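Local coordinates for carbohydrate binding module family 33 and 10 domain protein (Teredinibacter turnerae, PDB 6RW7), which probably cleaves cellulose chains oxidatively at a copper site, as a lytic polysaccharide monooxygenase domain of family AA10, at residues Ala26-Asp29 with Glu30-Asn34. Numbering follows the deposited sequence. Where two conformers were deposited one is given.
Sequences AKCD and EAFAN
Cys28 and Phe32, one turn apart where the helix 29-37 begins, illustrate how an aromatic side chain can pack back on the N-cap residue of its own helix. The Cys28 methylene lies over one face of the Phe32 ring, and Cys28 O over the same face. Cys28 CB sits 3.6 Å from the ring centroid, a CH-pi contact displaced toward the rim. It stands only 20° off the ring normal. CE2 of Phe32 comes closest, at 3.4 Å from Cys28 CB. The sulfur meets the ring obliquely, SG standing 4.8 Å from the Phe32 centroid. With SG turned anti to the carbonyl carbon (chi1 -64°), the cysteine keeps its methylene over the ring while SG continues to Cys14 on helix 10-17. Phe32 has the same first torsion, CG anti to its carbonyl carbon (chi1 -68°), which carries the ring back toward the N-cap.

Cys28 O also accepts a hydrogen bond from the backbone N-H of Phe32, N to O 2.9 Å and almost straight, so backbone and side chain hold the same pair together. Cys28 is the N-cap, and lies within the type I turn from Ala26 to Asp29, closed by Asp29 N to Ala26 O. The next bond, Ala33 N to Asp29 O, continues the helical pattern. Two waters serve the first turn: one accepts from Glu30 N and can donate to Ala26 O, the other accepts from Ala31 N and can donate to Lys27 O.

Beyond the pair, Phe32 meets Trp45 edge-to-face and touches Pro20. Were Phe32 replaced by an alanine, the Cys28 methylene would probably lose its CH-pi partner, the sulfur its aromatic neighbour and Trp45 this edge-to-face contact. The disulfide thus ties the N-cap to helix 10-17, while the backbone bond and the CH-pi contact fix Cys28 against the first turn, at a distance from the copper sites.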
ATOM      1  N   ALA A  26      16.655  -4.763  12.313  1.00 15.04           N
ATOM      2  CA  ALA A  26      15.767  -4.380  13.424  1.00 14.57           C
ATOM      3  C   ALA A  26      14.570  -3.555  12.920  1.00 12.64           C
ATOM      4  O   ALA A  26      13.721  -3.221  13.736  1.00 12.49           O
ATOM      5  CB  ALA A  26      16.548  -3.597  14.458  1.00 15.61           C
ATOM      6  N   LYS A  27      14.518  -3.208  11.619  1.00 12.50           N
ATOM      7  CA  LYS A  27      13.586  -2.148  11.136  1.00 12.00           C
ATOM      8  C   LYS A  27      12.115  -2.495  11.371  1.00 11.63           C
ATOM      9  O   LYS A  27      11.339  -1.553  11.568  1.00 12.20           O
ATOM     10  CB  LYS A  27      13.821  -1.818   9.665  1.00 11.98           C
ATOM     11  CG  LYS A  27      13.583  -2.942   8.670  1.00 11.88           C
ATOM     12  CD  LYS A  27      13.654  -2.440   7.240  1.00 12.73           C
ATOM     13  CE  LYS A  27      13.635  -3.520   6.195  1.00 13.11           C
ATOM     14  NZ  LYS A  27      13.681  -2.918   4.839  1.00 13.69           N
ATOM     15  N   CYS A  28      11.727  -3.775  11.365  1.00 10.77           N
ATOM     16  CA  CYS A  28      10.320  -4.201  11.596  1.00 11.71           C
ATOM     17  C   CYS A  28      10.085  -4.639  13.048  1.00 11.92           C
ATOM     18  O   CYS A  28       8.976  -5.061  13.378  1.00 11.53           O
ATOM     19  CB  CYS A  28       9.967  -5.368  10.688  1.00 11.44           C
ATOM     20  SG  CYS A  28      10.018  -4.942   8.932  1.00 12.31           S
ATOM     21  N   ASP A  29      11.063  -4.487  13.930  1.00 12.80           N
ATOM     22  CA  ASP A  29      10.952  -5.077  15.283  1.00 13.16           C
ATOM     23  C   ASP A  29       9.720  -4.541  16.015  1.00 12.85           C
ATOM     24  O   ASP A  29       9.014  -5.320  16.652  1.00 12.38           O
ATOM     25  CB  ASP A  29      12.218  -4.807  16.092  1.00 14.42           C
ATOM     26  CG  ASP A  29      13.377  -5.730  15.737  1.00 16.06           C
ATOM     27  OD1 ASP A  29      13.224  -6.588  14.825  1.00 14.66           O
ATOM     28  OD2 ASP A  29      14.453  -5.548  16.344  1.00 19.17           O
ATOM     29  N   GLU A  30       9.472  -3.230  15.965  1.00 12.75           N
ATOM     30  CA  GLU A  30       8.356  -2.607  16.712  0.50 13.93           C
ATOM     31  C   GLU A  30       7.027  -3.106  16.134  1.00 12.58           C
ATOM     32  O   GLU A  30       6.144  -3.470  16.899  1.00 12.60           O
ATOM     33  CB  GLU A  30       8.493  -1.089  16.638  0.50 15.56           C
ATOM     34  CG  GLU A  30       7.928  -0.376  17.841  0.50 17.53           C
ATOM     35  CD  GLU A  30       8.182   1.115  17.770  0.50 18.33           C
ATOM     36  OE1 GLU A  30       9.361   1.511  17.922  0.50 22.78           O
ATOM     37  OE2 GLU A  30       7.210   1.865  17.501  0.50 18.51           O
ATOM     38  N   ALA A  31       6.899  -3.088  14.801  1.00 11.98           N
ATOM     39  CA  ALA A  31       5.670  -3.563  14.125  1.00 12.04           C
ATOM     40  C   ALA A  31       5.411  -5.022  14.546  1.00 11.37           C
ATOM     41  O   ALA A  31       4.292  -5.350  14.926  1.00 11.13           O
ATOM     42  CB  ALA A  31       5.799  -3.425  12.631  1.00 11.97           C
ATOM     43  N   PHE A  32       6.437  -5.871  14.469  1.00 11.81           N
ATOM     44  CA  PHE A  32       6.326  -7.302  14.843  1.00 10.99           C
ATOM     45  C   PHE A  32       5.910  -7.459  16.312  1.00 11.49           C
ATOM     46  O   PHE A  32       5.003  -8.248  16.640  1.00 11.02           O
ATOM     47  CB  PHE A  32       7.647  -8.020  14.583  1.00 10.70           C
ATOM     48  CG  PHE A  32       8.083  -8.206  13.148  1.00 10.48           C
ATOM     49  CD1 PHE A  32       7.198  -8.234  12.072  1.00 10.62           C
ATOM     50  CD2 PHE A  32       9.422  -8.416  12.884  1.00 10.18           C
ATOM     51  CE1 PHE A  32       7.652  -8.483  10.788  1.00 10.66           C
ATOM     52  CE2 PHE A  32       9.884  -8.648  11.598  1.00 10.35           C
ATOM     53  CZ  PHE A  32       8.989  -8.676  10.548  1.00 10.51           C
ATOM     54  N   ALA A  33       6.594  -6.725  17.194  1.00 12.43           N
ATOM     55  CA  ALA A  33       6.361  -6.802  18.650  1.00 12.35           C
ATOM     56  C   ALA A  33       4.968  -6.295  19.026  1.00 12.01           C
ATOM     57  O   ALA A  33       4.249  -6.950  19.783  1.00 11.19           O
ATOM     58  CB  ALA A  33       7.448  -6.038  19.354  1.00 12.73           C
ATOM     59  N   ASN A  34       4.558  -5.169  18.455  1.00 12.37           N
ATOM     60  CA  ASN A  34       3.259  -4.553  18.781  1.00 13.22           C
ATOM     61  C   ASN A  34       2.154  -5.468  18.266  1.00 13.41           C
ATOM     62  O   ASN A  34       1.150  -5.596  18.929  1.00 14.32           O
ATOM     63  CB  ASN A  34       3.149  -3.129  18.219  1.00 14.17           C
ATOM     64  CG  ASN A  34       4.055  -2.135  18.921  1.00 16.19           C
ATOM     65  OD1 ASN A  34       4.734  -2.479  19.898  1.00 16.62           O
ATOM     66  ND2 ASN A  34       4.099  -0.903  18.432  1.00 15.49           N
TER
HETATM   67  O   HOH W   1      11.659  -1.364  14.956  1.00 18.29           O
HETATM   68  O   HOH W   2       8.856  -1.356  13.015  1.00 13.51           O